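Local structure of phosphoserine aminotransferase (Bacillus circulans, 2C0R) at residues A56-L61 / Y68-I73; S176-R181 / G189-G194; F183-F188 / V206-E211; L199-V204 / N249-W254. The protein catalyses the reversible, pyridoxal-phosphate-dependent transamination between phosphoserine and 2-oxoglutarate in serine biosynthesis, and the analogous reaction of phosphohydroxythreonine in pyridoxine biosynthesis. The protein carries 1 engineered substitution. All blocks are in the same frame, centred on the assembly; numbering follows the deposited sequence. Where two conformers were deposited one is given.

Contacts 1, 3 and 2 share one central sheet, in which their strands 68-73, 205-210 and 190-194 are neighbours in that order. Val191 O and Ile208 N, 2.8 Å apart, join contact 2 to contact 3, and Tyr68 OH reaches Phe188 O at 2.7 Å between contacts 1 and 3. Contact 4, between a loop and a helix, is tied in through Leu179 of contact 2, which touches Leu58 of contact 1 and also Leu252 of contact 4, its CD1 lying 3.4 Å from Leu252 CD2. Contact 2 includes Ser176 of the cofactor pocket, whereas in contact 4 the side chain of Pro201 stays about 11 Å from pyridoxal phosphate.

Contact 1: residues A56-L61 / Y68-I73; sequences ARLLAL and YKVLFI
Leu59 and Val70 mark the closest backbone approach, 7.8 Å between their CA atoms, where the end of helix 45-61 passes over strand 68-73, the outermost strand of the sheet within the chain, with segment axes 9.0 Å apart and running at 131° to each other. Val70 is the residue both leucines use, one methyl for each. Its CG2 takes Leu59, whose CG comes to 3.8 Å as the two side chains slide past each other in opposite directions. CG1, the other methyl, meets Leu58 CD2 at 4.0 Å, in an oblique crossing. Leu58 extends across to it because its CG lies anti to the backbone N (chi1 -177°). Leu59 also reaches the start of the strand: CD2 lies 4.4 Å from Tyr68 CB, while CD1 rests near the Tyr68 carbonyl oxygen. The tyrosine ring itself leads away from the helix, and its hydroxyl is hydrogen-bonded to the backbone oxygen of Phe188. Beyond the contact Leu58 continues onto Val206 of the adjoining strand 205-210, so the helix covers more than this one strand. No hydrogen bond joins the two segments; the adhesion is apolar packing, largely buried, and probably depends on how the methyl groups fit, with the polar end of Tyr68 directed to a different partner.

Contact 2: residues S176-R181 / G189-G194; sequences SDILSR and GLVYAG. With PLP (pyridoxal-5'-phosphate), chain C.
Apolar packing alone joins the two segments, and Ile178 supplies one whole side of it. Its CG2 methyl presses on Ala193 CB at 3.5 Å, while CG1, anti to the backbone N (chi1 -159°), carries CD1 along the strand so that this methyl lies 4.0 Å from Ala193 CB and 4.5 Å from Val191 CG2. The branched chain thus spans two strand residues that point to the same side of the sheet. Polar bonds within segment 176-181 shape the loop, where Asp177 to Ser180 form a type II beta turn that presents Ile178 to strand 190-194. This strand belongs to the central mixed sheet of the class-V aminotransferase fold, next to strand 170-173, which ends in the cofactor-binding Asp173. Asp177 O is gripped twice: by Ser180 N, and by Ser180 OG, which donates at 2.6 Å to a lone pair of Asp177 O in the carbonyl plane. A salt bridge from Arg181 NH1 to Asp177 OD2, 2.7 Å long, ties the turn's first residue to the residue beyond its end; Gln158 gives that carboxylate oxygen a second partner. The nearest approach to pyridoxal phosphate is Ser176 CB to O3, 3.9 Å; the serine hydroxyl is hydrogen-bonded to Thr153 and Asn151.

Contact 3: residues F183-F188 / V206-E211; sequences FDLNQF and VVIVRE
Leu185 and Ile208 meet through branches that both lie anti to their own backbone N: CG of Leu185 (chi1 -177°) and the CG2 methyl of Ile208. The leucine crosses the isoleucine at a slant, setting CD2 3.6 Å from Ile208 CG2, with CD1 a little farther off. Arg210 makes the second link, its chain bent at chi3 (56°) and its NE paired with Asp212. NH1 lies 3.6 Å from Phe188 O, obliquely and without a hydrogen bond. Water carries the polar connection instead: one molecule accepts from Arg210 NH1 at 2.9 Å and donates to Asn186 O at 2.7 Å. A second gives Gln187 O a bond but is only weakly held by the arginine. Asp184 OD1 receives both Asn186 N, from above the carboxylate plane, and Asn186 ND2 at 2.8 Å, on its syn lone pair. Acceptance from the backbone N two residues on defines an Asx turn, here leading into the 3-10 segment 185-187 that packs against strand 205-210 of the central sheet.

Contact 4: residues L199-V204 / N249-W254; sequences LGPSGV and NEVLKW
Val251 faces the backbone of Leu199 more than its side chain, its two methyls straddling the carbonyl oxygen. CG2 lies 3.4 Å from Leu199 O and CG1 3.6 Å from it, so the isopropyl group sits as a fork over this one polar atom. The CB bond already points to the loop, and chi1 (170°, CG1 anti to the backbone N) turns both methyls onto the oxygen. Alongside, CG1 stands 4.4 Å from Leu199 CB, whose own chain runs past the valine rather than into it. Pro201 adds to the same side, its CD 4.4 Å from Val251 CG2. Between them Gly200 turns the chain at a positive phi of 119°, a conformation in which a CB would collide with the preceding carbonyl oxygen. Within the helix, Lys253 NZ and Glu250 OE1 form a salt bridge of 2.9 Å, three residues apart. Pro201 also packs on Met38 of the second subunit, and Ser202 OG is hydrogen-bonded to Pro240 O of that subunit. The loop 199-204 thus reaches across the dimer while helix 242-257 packs on it from within its own chain; it follows closely after Gln196 and Lys197, the lysine that carries the cofactor in the internal aldimine of this class-V aminotransferase, not attached here.

Contact 1: residues A56-L61 / Y68-I73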
loop_
_atom_site.group_PDB
_atom_site.type_symbol
_atom_site.label_atom_id
_atom_site.label_comp_id
_atom_site.label_asym_id
_atom_site.label_seq_id
_atom_site.Cartn_x
_atom_site.Cartn_y
_atom_site.Cartn_z
ATOM N N ALA A 56 -14.242 -3.399 13.152
ATOM C CA ALA A 56 -15.504 -3.678 13.790
ATOM C C ALA A 56 -16.656 -3.684 12.790
ATOM O O ALA A 56 -17.544 -4.538 12.879
ATOM C CB ALA A 56 -15.842 -2.643 14.870
ATOM N N ARG A 57 -16.668 -2.753 11.853
ATOM C CA ARG A 57 -17.792 -2.788 10.895
ATOM C C ARG A 57 -17.721 -3.979 9.970
ATOM O O ARG A 57 -18.741 -4.543 9.585
ATOM C CB ARG A 57 -17.671 -1.529 10.025
ATOM C CG ARG A 57 -18.080 -0.282 10.719
ATOM C CD ARG A 57 -18.062 0.896 9.757
ATOM N NE ARG A 57 -18.415 2.151 10.374
ATOM C CZ ARG A 57 -19.389 2.468 11.187
ATOM N NH1 ARG A 57 -20.252 1.558 11.621
ATOM N NH2 ARG A 57 -19.553 3.702 11.626
ATOM N N LEU A 58 -16.522 -4.395 9.588
ATOM C CA LEU A 58 -16.399 -5.587 8.726
ATOM C C LEU A 58 -16.864 -6.816 9.485
ATOM O O LEU A 58 -17.647 -7.590 8.950
ATOM C CB LEU A 58 -14.952 -5.710 8.287
ATOM C CG LEU A 58 -14.481 -6.797 7.345
ATOM C CD1 LEU A 58 -15.435 -7.333 6.332
ATOM C CD2 LEU A 58 -13.231 -6.217 6.620
ATOM N N LEU A 59 -16.422 -7.031 10.714
ATOM C CA LEU A 59 -16.903 -8.170 11.490
ATOM C C LEU A 59 -18.421 -8.113 11.662
ATOM O O LEU A 59 -19.073 -9.170 11.561
ATOM C CB LEU A 59 -16.201 -8.280 12.847
ATOM C CG LEU A 59 -14.731 -8.692 12.716
ATOM C CD1 LEU A 59 -14.074 -8.576 14.083
ATOM C CD2 LEU A 59 -14.569 -10.109 12.225
ATOM N N ALA A 60 -18.960 -6.936 11.904
ATOM C CA ALA A 60 -20.409 -6.847 12.064
ATOM C C ALA A 60 -21.114 -7.243 10.747
ATOM O O ALA A 60 -22.159 -7.923 10.810
ATOM C CB ALA A 60 -20.827 -5.474 12.545
ATOM N N LEU A 61 -20.605 -6.831 9.609
ATOM C CA LEU A 61 -21.285 -7.230 8.365
ATOM C C LEU A 61 -21.351 -8.738 8.255
ATOM O O LEU A 61 -22.275 -9.266 7.628
ATOM C CB LEU A 61 -20.543 -6.610 7.165
ATOM C CG LEU A 61 -20.875 -5.116 6.930
ATOM C CD1 LEU A 61 -19.867 -4.522 5.945
ATOM C CD2 LEU A 61 -22.301 -4.901 6.415
ATOM N N TYR A 68 -11.737 -13.980 15.388
ATOM C CA TYR A 68 -11.077 -13.556 14.176
ATOM C C TYR A 68 -10.563 -12.133 14.266
ATOM O O TYR A 68 -11.216 -11.261 14.834
ATOM C CB TYR A 68 -12.046 -13.578 12.955
ATOM C CG TYR A 68 -12.341 -15.012 12.583
ATOM C CD1 TYR A 68 -13.310 -15.757 13.248
ATOM C CD2 TYR A 68 -11.650 -15.615 11.541
ATOM C CE1 TYR A 68 -13.553 -17.072 12.866
ATOM C CE2 TYR A 68 -11.886 -16.930 11.159
ATOM C CZ TYR A 68 -12.847 -17.653 11.836
ATOM O OH TYR A 68 -13.105 -18.967 11.488
ATOM N N LYS A 69 -9.389 -11.916 13.706
ATOM C CA LYS A 69 -8.862 -10.560 13.679
ATOM C C LYS A 69 -8.858 -10.047 12.246
ATOM O O LYS A 69 -8.451 -10.787 11.339
ATOM C CB LYS A 69 -7.441 -10.539 14.241
ATOM C CG LYS A 69 -6.861 -9.133 14.376
ATOM C CD LYS A 69 -7.487 -8.298 15.483
ATOM C CE LYS A 69 -6.766 -6.941 15.450
ATOM N NZ LYS A 69 -7.468 -5.907 16.258
ATOM N N VAL A 70 -9.292 -8.816 12.059
ATOM C CA VAL A 70 -9.176 -8.164 10.763
ATOM C C VAL A 70 -7.822 -7.443 10.710
ATOM O O VAL A 70 -7.567 -6.576 11.541
ATOM C CB VAL A 70 -10.326 -7.179 10.525
ATOM C CG1 VAL A 70 -10.168 -6.440 9.213
ATOM C CG2 VAL A 70 -11.664 -7.900 10.620
ATOM N N LEU A 71 -6.998 -7.846 9.749
ATOM C CA LEU A 71 -5.733 -7.214 9.503
ATOM C C LEU A 71 -5.779 -6.396 8.225
ATOM O O LEU A 71 -6.467 -6.784 7.290
ATOM C CB LEU A 71 -4.625 -8.292 9.367
ATOM C CG LEU A 71 -4.585 -9.318 10.481
ATOM C CD1 LEU A 71 -3.519 -10.368 10.158
ATOM C CD2 LEU A 71 -4.347 -8.699 11.855
ATOM N N PHE A 72 -5.004 -5.333 8.190
ATOM C CA PHE A 72 -4.816 -4.557 6.979
ATOM C C PHE A 72 -3.342 -4.671 6.618
ATOM O O PHE A 72 -2.470 -4.206 7.397
ATOM C CB PHE A 72 -5.194 -3.112 7.195
ATOM C CG PHE A 72 -6.656 -2.938 7.597
ATOM C CD1 PHE A 72 -6.983 -2.315 8.794
ATOM C CD2 PHE A 72 -7.640 -3.428 6.743
ATOM C CE1 PHE A 72 -8.295 -2.146 9.208
ATOM C CE2 PHE A 72 -8.936 -3.287 7.174
ATOM C CZ PHE A 72 -9.263 -2.695 8.391
ATOM N N ILE A 73 -3.078 -5.284 5.489
ATOM C CA ILE A 73 -1.711 -5.581 5.041
ATOM C C ILE A 73 -1.476 -4.960 3.688
ATOM O O ILE A 73 -2.405 -4.999 2.861
ATOM C CB ILE A 73 -1.479 -7.095 5.035
ATOM C CG1 ILE A 73 -1.885 -7.693 6.374
ATOM C CG2 ILE A 73 -0.049 -7.384 4.639
ATOM C CD1 ILE A 73 -1.632 -9.188 6.598
#

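Contact 2: residues S176-R181 / G189-G194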
loop_
_atom_site.group_PDB
_atom_site.type_symbol
_atom_site.label_atom_id
_atom_site.label_comp_id
_atom_site.label_asym_id
_atom_site.label_seq_id
_atom_site.Cartn_x
_atom_site.Cartn_y
_atom_site.Cartn_z
ATOM N N SER A 176 -12.104 -10.877 -5.391
ATOM C CA SER A 176 -13.105 -10.305 -6.278
ATOM C C SER A 176 -14.536 -10.576 -5.831
ATOM O O SER A 176 -15.443 -10.211 -6.596
ATOM C CB SER A 176 -12.809 -10.748 -7.695
ATOM O OG SER A 176 -12.678 -12.152 -7.786
ATOM N N ASP A 177 -14.775 -11.103 -4.632
ATOM C CA ASP A 177 -16.189 -11.229 -4.218
ATOM C C ASP A 177 -16.373 -11.015 -2.715
ATOM O O ASP A 177 -17.470 -11.186 -2.179
ATOM C CB ASP A 177 -16.842 -12.526 -4.669
ATOM C CG ASP A 177 -16.434 -13.777 -3.902
ATOM O OD1 ASP A 177 -15.648 -13.697 -2.952
ATOM O OD2 ASP A 177 -16.946 -14.846 -4.300
ATOM N N ILE A 178 -15.341 -10.584 -1.962
ATOM C CA ILE A 178 -15.550 -10.438 -0.525
ATOM C C ILE A 178 -16.582 -9.382 -0.233
ATOM O O ILE A 178 -16.605 -8.291 -0.831
ATOM C CB ILE A 178 -14.214 -10.114 0.182
ATOM C CG1 ILE A 178 -14.327 -10.471 1.675
ATOM C CG2 ILE A 178 -13.812 -8.679 -0.065
ATOM C CD1 ILE A 178 -13.011 -10.354 2.412
ATOM N N LEU A 179 -17.453 -9.669 0.710
ATOM C CA LEU A 179 -18.587 -8.815 1.094
ATOM C C LEU A 179 -19.522 -8.505 -0.080
ATOM O O LEU A 179 -20.175 -7.474 -0.094
ATOM C CB LEU A 179 -18.119 -7.515 1.780
ATOM C CG LEU A 179 -17.109 -7.675 2.895
ATOM C CD1 LEU A 179 -16.898 -6.300 3.570
ATOM C CD2 LEU A 179 -17.517 -8.709 3.947
ATOM N N SER A 180 -19.632 -9.486 -0.986
ATOM C CA SER A 180 -20.688 -9.452 -2.001
ATOM C C SER A 180 -21.854 -10.341 -1.592
ATOM O O SER A 180 -22.921 -10.284 -2.226
ATOM C CB SER A 180 -20.180 -9.938 -3.350
ATOM O OG SER A 180 -19.802 -11.288 -3.320
ATOM N N ARG A 181 -21.653 -11.141 -0.555
ATOM C CA ARG A 181 -22.627 -12.169 -0.233
ATOM C C ARG A 181 -22.364 -12.650 1.185
ATOM O O ARG A 181 -21.209 -12.630 1.599
ATOM C CB ARG A 181 -22.561 -13.362 -1.211
ATOM C CG ARG A 181 -21.186 -13.945 -1.450
ATOM C CD ARG A 181 -21.116 -15.429 -1.796
ATOM N NE ARG A 181 -19.714 -15.729 -2.153
ATOM C CZ ARG A 181 -19.396 -16.755 -2.944
ATOM N NH1 ARG A 181 -18.127 -17.019 -3.277
ATOM N NH2 ARG A 181 -20.391 -17.537 -3.402
ATOM N N GLY A 189 -10.014 -20.578 8.058
ATOM C CA GLY A 189 -9.013 -20.095 9.024
ATOM C C GLY A 189 -8.531 -18.714 8.595
ATOM O O GLY A 189 -8.053 -17.903 9.391
ATOM N N LEU A 190 -8.603 -18.410 7.306
ATOM C CA LEU A 190 -8.084 -17.130 6.798
ATOM C C LEU A 190 -8.807 -16.783 5.493
ATOM O O LEU A 190 -8.916 -17.623 4.603
ATOM C CB LEU A 190 -6.578 -17.169 6.528
ATOM C CG LEU A 190 -5.881 -15.843 6.186
ATOM C CD1 LEU A 190 -4.453 -15.944 6.727
ATOM C CD2 LEU A 190 -5.856 -15.559 4.698
ATOM N N VAL A 191 -9.318 -15.576 5.386
ATOM C CA VAL A 191 -9.822 -15.078 4.112
ATOM C C VAL A 191 -9.102 -13.785 3.795
ATOM O O VAL A 191 -8.745 -12.987 4.681
ATOM C CB VAL A 191 -11.338 -14.815 4.073
ATOM C CG1 VAL A 191 -12.109 -16.100 4.424
ATOM C CG2 VAL A 191 -11.788 -13.747 5.021
ATOM N N TYR A 192 -8.845 -13.543 2.514
ATOM C CA TYR A 192 -8.129 -12.313 2.172
ATOM C C TYR A 192 -8.669 -11.740 0.866
ATOM O O TYR A 192 -9.281 -12.432 0.031
ATOM C CB TYR A 192 -6.652 -12.546 2.033
ATOM C CG TYR A 192 -6.160 -13.474 0.975
ATOM C CD1 TYR A 192 -5.563 -13.005 -0.183
ATOM C CD2 TYR A 192 -6.267 -14.855 1.150
ATOM C CE1 TYR A 192 -5.090 -13.831 -1.199
ATOM C CE2 TYR A 192 -5.768 -15.674 0.162
ATOM C CZ TYR A 192 -5.198 -15.198 -0.998
ATOM O OH TYR A 192 -4.673 -16.010 -1.949
ATOM N N ALA A 193 -8.420 -10.435 0.695
ATOM C CA ALA A 193 -8.907 -9.747 -0.489
ATOM C C ALA A 193 -8.103 -8.471 -0.693
ATOM O O ALA A 193 -8.064 -7.636 0.222
ATOM C CB ALA A 193 -10.354 -9.323 -0.351
ATOM N N GLY A 194 -7.556 -8.260 -1.864
ATOM C CA GLY A 194 -7.153 -6.903 -2.223
ATOM C C GLY A 194 -8.411 -6.064 -2.195
ATOM O O GLY A 194 -9.451 -6.463 -2.697
HETATM N N1 PLP C . -6.700 -12.768 -6.509
HETATM C C2 PLP C . -7.819 -12.426 -7.206
HETATM C C2A PLP C . -8.997 -13.396 -7.139
HETATM C C3 PLP C . -7.873 -11.260 -7.912
HETATM O O3 PLP C . -9.005 -10.878 -8.562
HETATM C C4 PLP C . -6.792 -10.397 -7.844
HETATM C C4A PLP C . -6.845 -9.085 -8.630
HETATM C C5 PLP C . -5.641 -10.800 -7.200
HETATM C C6 PLP C . -5.611 -11.938 -6.458
HETATM C C5A PLP C . -4.375 -9.935 -7.258
HETATM O O4P PLP C . -4.529 -8.790 -6.425
HETATM P P PLP C . -3.378 -7.700 -6.268
HETATM O O1P PLP C . -3.858 -6.778 -5.182
HETATM O O2P PLP C . -3.305 -7.033 -7.625
HETATM O O3P PLP C . -2.134 -8.442 -5.928
#

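Contact 3: residues F183-F188 / V206-E211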
loop_
_atom_site.group_PDB
_atom_site.type_symbol
_atom_site.label_atom_id
_atom_site.label_comp_id
_atom_site.label_asym_id
_atom_site.label_seq_id
_atom_site.Cartn_x
_atom_site.Cartn_y
_atom_site.Cartn_z
ATOM N N PHE A 183 -21.456 -15.208 3.988
ATOM C CA PHE A 183 -20.795 -16.474 4.152
ATOM C C PHE A 183 -20.470 -16.614 5.643
ATOM O O PHE A 183 -20.427 -15.617 6.373
ATOM C CB PHE A 183 -19.558 -16.613 3.272
ATOM C CG PHE A 183 -18.365 -15.763 3.634
ATOM C CD1 PHE A 183 -17.306 -16.228 4.410
ATOM C CD2 PHE A 183 -18.313 -14.470 3.174
ATOM C CE1 PHE A 183 -16.222 -15.421 4.745
ATOM C CE2 PHE A 183 -17.233 -13.649 3.457
ATOM C CZ PHE A 183 -16.190 -14.143 4.210
ATOM N N ASP A 184 -20.268 -17.884 5.982
ATOM C CA ASP A 184 -19.918 -18.197 7.375
ATOM C C ASP A 184 -18.402 -18.151 7.517
ATOM O O ASP A 184 -17.715 -19.077 7.069
ATOM C CB ASP A 184 -20.458 -19.571 7.756
ATOM C CG ASP A 184 -20.120 -20.057 9.152
ATOM O OD1 ASP A 184 -19.656 -19.206 9.968
ATOM O OD2 ASP A 184 -20.338 -21.267 9.409
ATOM N N LEU A 185 -17.906 -17.088 8.147
ATOM C CA LEU A 185 -16.478 -16.957 8.318
ATOM C C LEU A 185 -15.873 -18.144 9.057
ATOM O O LEU A 185 -14.707 -18.480 8.863
ATOM C CB LEU A 185 -16.134 -15.666 9.066
ATOM C CG LEU A 185 -14.663 -15.366 9.242
ATOM C CD1 LEU A 185 -13.964 -15.229 7.906
ATOM C CD2 LEU A 185 -14.493 -14.035 9.996
ATOM N N ASN A 186 -16.672 -18.764 9.913
ATOM C CA ASN A 186 -16.133 -19.869 10.710
ATOM C C ASN A 186 -15.721 -21.078 9.889
ATOM O O ASN A 186 -15.007 -21.967 10.396
ATOM C CB ASN A 186 -17.203 -20.306 11.712
ATOM C CG ASN A 186 -17.547 -19.186 12.656
ATOM O OD1 ASN A 186 -16.708 -18.771 13.434
ATOM N ND2 ASN A 186 -18.790 -18.697 12.594
ATOM N N GLN A 187 -16.100 -21.176 8.623
ATOM C CA GLN A 187 -15.547 -22.241 7.812
ATOM C C GLN A 187 -14.046 -22.041 7.519
ATOM O O GLN A 187 -13.387 -23.009 7.140
ATOM C CB GLN A 187 -16.246 -22.325 6.444
ATOM C CG GLN A 187 -17.631 -22.903 6.507
ATOM C CD GLN A 187 -18.166 -23.224 5.138
ATOM O OE1 GLN A 187 -18.513 -22.307 4.386
ATOM N NE2 GLN A 187 -18.228 -24.521 4.804
ATOM N N PHE A 188 -13.587 -20.816 7.672
ATOM C CA PHE A 188 -12.246 -20.463 7.207
ATOM C C PHE A 188 -11.269 -20.236 8.307
ATOM O O PHE A 188 -11.631 -19.679 9.356
ATOM C CB PHE A 188 -12.302 -19.145 6.405
ATOM C CG PHE A 188 -12.986 -19.328 5.048
ATOM C CD1 PHE A 188 -14.351 -19.160 4.944
ATOM C CD2 PHE A 188 -12.239 -19.690 3.936
ATOM C CE1 PHE A 188 -14.983 -19.368 3.718
ATOM C CE2 PHE A 188 -12.845 -19.863 2.706
ATOM C CZ PHE A 188 -14.224 -19.693 2.603
ATOM N N VAL A 206 -7.244 -6.756 2.830
ATOM C CA VAL A 206 -7.936 -7.169 4.044
ATOM C C VAL A 206 -7.666 -8.636 4.266
ATOM O O VAL A 206 -7.870 -9.410 3.344
ATOM C CB VAL A 206 -9.447 -6.947 3.865
ATOM C CG1 VAL A 206 -10.178 -7.539 5.063
ATOM C CG2 VAL A 206 -9.699 -5.473 3.700
ATOM N N VAL A 207 -7.159 -8.958 5.437
ATOM C CA VAL A 207 -6.877 -10.342 5.806
ATOM C C VAL A 207 -7.602 -10.648 7.101
ATOM O O VAL A 207 -7.364 -9.956 8.101
ATOM C CB VAL A 207 -5.370 -10.595 5.961
ATOM C CG1 VAL A 207 -5.094 -12.029 6.418
ATOM C CG2 VAL A 207 -4.657 -10.287 4.672
ATOM N N ILE A 208 -8.532 -11.578 7.077
ATOM C CA ILE A 208 -9.305 -11.891 8.271
ATOM C C ILE A 208 -8.876 -13.283 8.708
ATOM O O ILE A 208 -9.040 -14.207 7.913
ATOM C CB ILE A 208 -10.807 -11.868 7.985
ATOM C CG1 ILE A 208 -11.243 -10.582 7.243
ATOM C CG2 ILE A 208 -11.599 -12.063 9.260
ATOM C CD1 ILE A 208 -12.733 -10.534 6.976
ATOM N N VAL A 209 -8.315 -13.399 9.895
ATOM C CA VAL A 209 -7.640 -14.613 10.281
ATOM C C VAL A 209 -8.121 -15.064 11.648
ATOM O O VAL A 209 -8.363 -14.300 12.564
ATOM C CB VAL A 209 -6.116 -14.374 10.239
ATOM C CG1 VAL A 209 -5.671 -13.350 11.301
ATOM C CG2 VAL A 209 -5.414 -15.703 10.343
ATOM N N ARG A 210 -8.281 -16.374 11.737
ATOM C CA ARG A 210 -8.619 -17.014 13.005
ATOM C C ARG A 210 -7.409 -16.832 13.937
ATOM O O ARG A 210 -6.298 -17.227 13.579
ATOM C CB ARG A 210 -8.969 -18.478 12.761
ATOM C CG ARG A 210 -9.922 -19.028 13.813
ATOM C CD ARG A 210 -10.483 -20.389 13.505
ATOM N NE ARG A 210 -9.387 -21.342 13.281
ATOM C CZ ARG A 210 -9.469 -22.262 12.327
ATOM N NH1 ARG A 210 -10.555 -22.329 11.555
ATOM N NH2 ARG A 210 -8.478 -23.106 12.134
ATOM N N GLU A 211 -7.644 -16.211 15.081
ATOM C CA GLU A 211 -6.520 -15.805 15.907
ATOM C C GLU A 211 -5.694 -17.019 16.291
ATOM O O GLU A 211 -4.464 -16.954 16.347
ATOM C CB GLU A 211 -7.033 -15.056 17.148
ATOM C CG GLU A 211 -7.535 -13.665 16.793
ATOM C CD GLU A 211 -8.405 -13.025 17.861
ATOM O OE1 GLU A 211 -9.051 -13.693 18.712
ATOM O OE2 GLU A 211 -8.483 -11.773 17.893
HETATM O O HOH W 1 -13.293 -21.936 12.502
HETATM O O HOH W 2 -11.081 -23.734 8.406
#

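Contact 4: residues L199-V204 / N249-W254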
loop_
_atom_site.group_PDB
_atom_site.type_symbol
_atom_site.label_atom_id
_atom_site.label_comp_id
_atom_site.label_asym_id
_atom_site.label_seq_id
_atom_site.Cartn_x
_atom_site.Cartn_y
_atom_site.Cartn_z
ATOM N N LEU A 199 -14.273 -3.825 -2.870
ATOM C CA LEU A 199 -14.502 -2.692 -1.954
ATOM C C LEU A 199 -14.174 -1.396 -2.680
ATOM O O LEU A 199 -14.950 -0.423 -2.619
ATOM C CB LEU A 199 -13.712 -2.947 -0.661
ATOM C CG LEU A 199 -13.969 -4.404 -0.179
ATOM C CD1 LEU A 199 -13.103 -4.753 1.014
ATOM C CD2 LEU A 199 -15.452 -4.606 0.127
ATOM N N GLY A 200 -13.063 -1.370 -3.400
ATOM C CA GLY A 200 -12.680 -0.247 -4.227
ATOM C C GLY A 200 -11.384 0.414 -3.868
ATOM O O GLY A 200 -10.652 0.786 -4.754
ATOM N N PRO A 201 -11.016 0.715 -2.639
ATOM C CA PRO A 201 -9.722 1.403 -2.438
ATOM C C PRO A 201 -8.490 0.576 -2.824
ATOM O O PRO A 201 -8.525 -0.602 -2.497
ATOM C CB PRO A 201 -9.696 1.632 -0.927
ATOM C CG PRO A 201 -11.048 1.308 -0.405
ATOM C CD PRO A 201 -11.785 0.482 -1.420
ATOM N N SER A 202 -7.391 1.017 -3.449
ATOM C CA SER A 202 -6.231 0.190 -3.792
ATOM C C SER A 202 -5.129 0.387 -2.754
ATOM O O SER A 202 -5.121 1.456 -2.142
ATOM C CB SER A 202 -5.674 0.500 -5.182
ATOM O OG SER A 202 -4.655 -0.401 -5.558
ATOM N N GLY A 203 -4.282 -0.593 -2.537
ATOM C CA GLY A 203 -3.171 -0.382 -1.605
ATOM C C GLY A 203 -3.451 -0.995 -0.250
ATOM O O GLY A 203 -2.585 -0.909 0.597
ATOM N N VAL A 204 -4.636 -1.554 -0.051
ATOM C CA VAL A 204 -4.886 -2.234 1.201
ATOM C C VAL A 204 -5.372 -3.670 0.871
ATOM O O VAL A 204 -6.210 -3.839 -0.021
ATOM C CB VAL A 204 -6.027 -1.631 2.038
ATOM C CG1 VAL A 204 -5.909 -2.128 3.481
ATOM C CG2 VAL A 204 -6.056 -0.121 1.955
ATOM N N ASN A 249 -13.337 1.930 5.363
ATOM C CA ASN A 249 -14.360 2.226 6.397
ATOM C C ASN A 249 -15.604 2.840 5.785
ATOM O O ASN A 249 -16.729 2.444 6.088
ATOM C CB ASN A 249 -13.722 3.113 7.466
ATOM C CG ASN A 249 -14.558 3.151 8.740
ATOM O OD1 ASN A 249 -15.067 2.150 9.245
ATOM N ND2 ASN A 249 -14.659 4.356 9.268
ATOM N N GLU A 250 -15.400 3.790 4.874
ATOM C CA GLU A 250 -16.557 4.428 4.212
ATOM C C GLU A 250 -17.316 3.442 3.369
ATOM O O GLU A 250 -18.564 3.469 3.305
ATOM C CB GLU A 250 -16.039 5.609 3.380
ATOM C CG GLU A 250 -15.537 6.773 4.225
ATOM C CD GLU A 250 -16.538 7.247 5.272
ATOM O OE1 GLU A 250 -16.148 7.339 6.453
ATOM O OE2 GLU A 250 -17.714 7.497 4.922
ATOM N N VAL A 251 -16.627 2.550 2.682
ATOM C CA VAL A 251 -17.347 1.572 1.868
ATOM C C VAL A 251 -18.141 0.614 2.724
ATOM O O VAL A 251 -19.276 0.233 2.394
ATOM C CB VAL A 251 -16.390 0.802 0.932
ATOM C CG1 VAL A 251 -17.127 -0.362 0.289
ATOM C CG2 VAL A 251 -15.801 1.707 -0.147
ATOM N N LEU A 252 -17.606 0.229 3.866
ATOM C CA LEU A 252 -18.331 -0.667 4.762
ATOM C C LEU A 252 -19.598 -0.005 5.288
ATOM O O LEU A 252 -20.644 -0.655 5.411
ATOM C CB LEU A 252 -17.464 -1.145 5.941
ATOM C CG LEU A 252 -16.170 -1.879 5.535
ATOM C CD1 LEU A 252 -15.398 -2.154 6.806
ATOM C CD2 LEU A 252 -16.467 -3.155 4.774
ATOM N N LYS A 253 -19.501 1.283 5.608
ATOM C CA LYS A 253 -20.729 2.006 5.971
ATOM C C LYS A 253 -21.769 1.926 4.866
ATOM O O LYS A 253 -22.935 1.705 5.101
ATOM C CB LYS A 253 -20.378 3.462 6.250
ATOM C CG LYS A 253 -19.682 3.737 7.578
ATOM C CD LYS A 253 -19.157 5.185 7.562
ATOM C CE LYS A 253 -18.297 5.436 8.824
ATOM N NZ LYS A 253 -17.766 6.831 8.786
ATOM N N TRP A 254 -21.315 2.128 3.623
ATOM C CA TRP A 254 -22.273 2.078 2.494
ATOM C C TRP A 254 -22.866 0.685 2.357
ATOM O O TRP A 254 -24.054 0.549 2.089
ATOM C CB TRP A 254 -21.512 2.550 1.257
ATOM C CG TRP A 254 -22.244 2.396 -0.041
ATOM C CD1 TRP A 254 -23.084 3.340 -0.625
ATOM C CD2 TRP A 254 -22.247 1.274 -0.943
ATOM N NE1 TRP A 254 -23.580 2.859 -1.817
ATOM C CE2 TRP A 254 -23.084 1.603 -2.024
ATOM C CE3 TRP A 254 -21.617 0.026 -0.930
ATOM C CZ2 TRP A 254 -23.298 0.715 -3.079
ATOM C CZ3 TRP A 254 -21.824 -0.854 -1.973
ATOM C CH2 TRP A 254 -22.666 -0.503 -3.040
#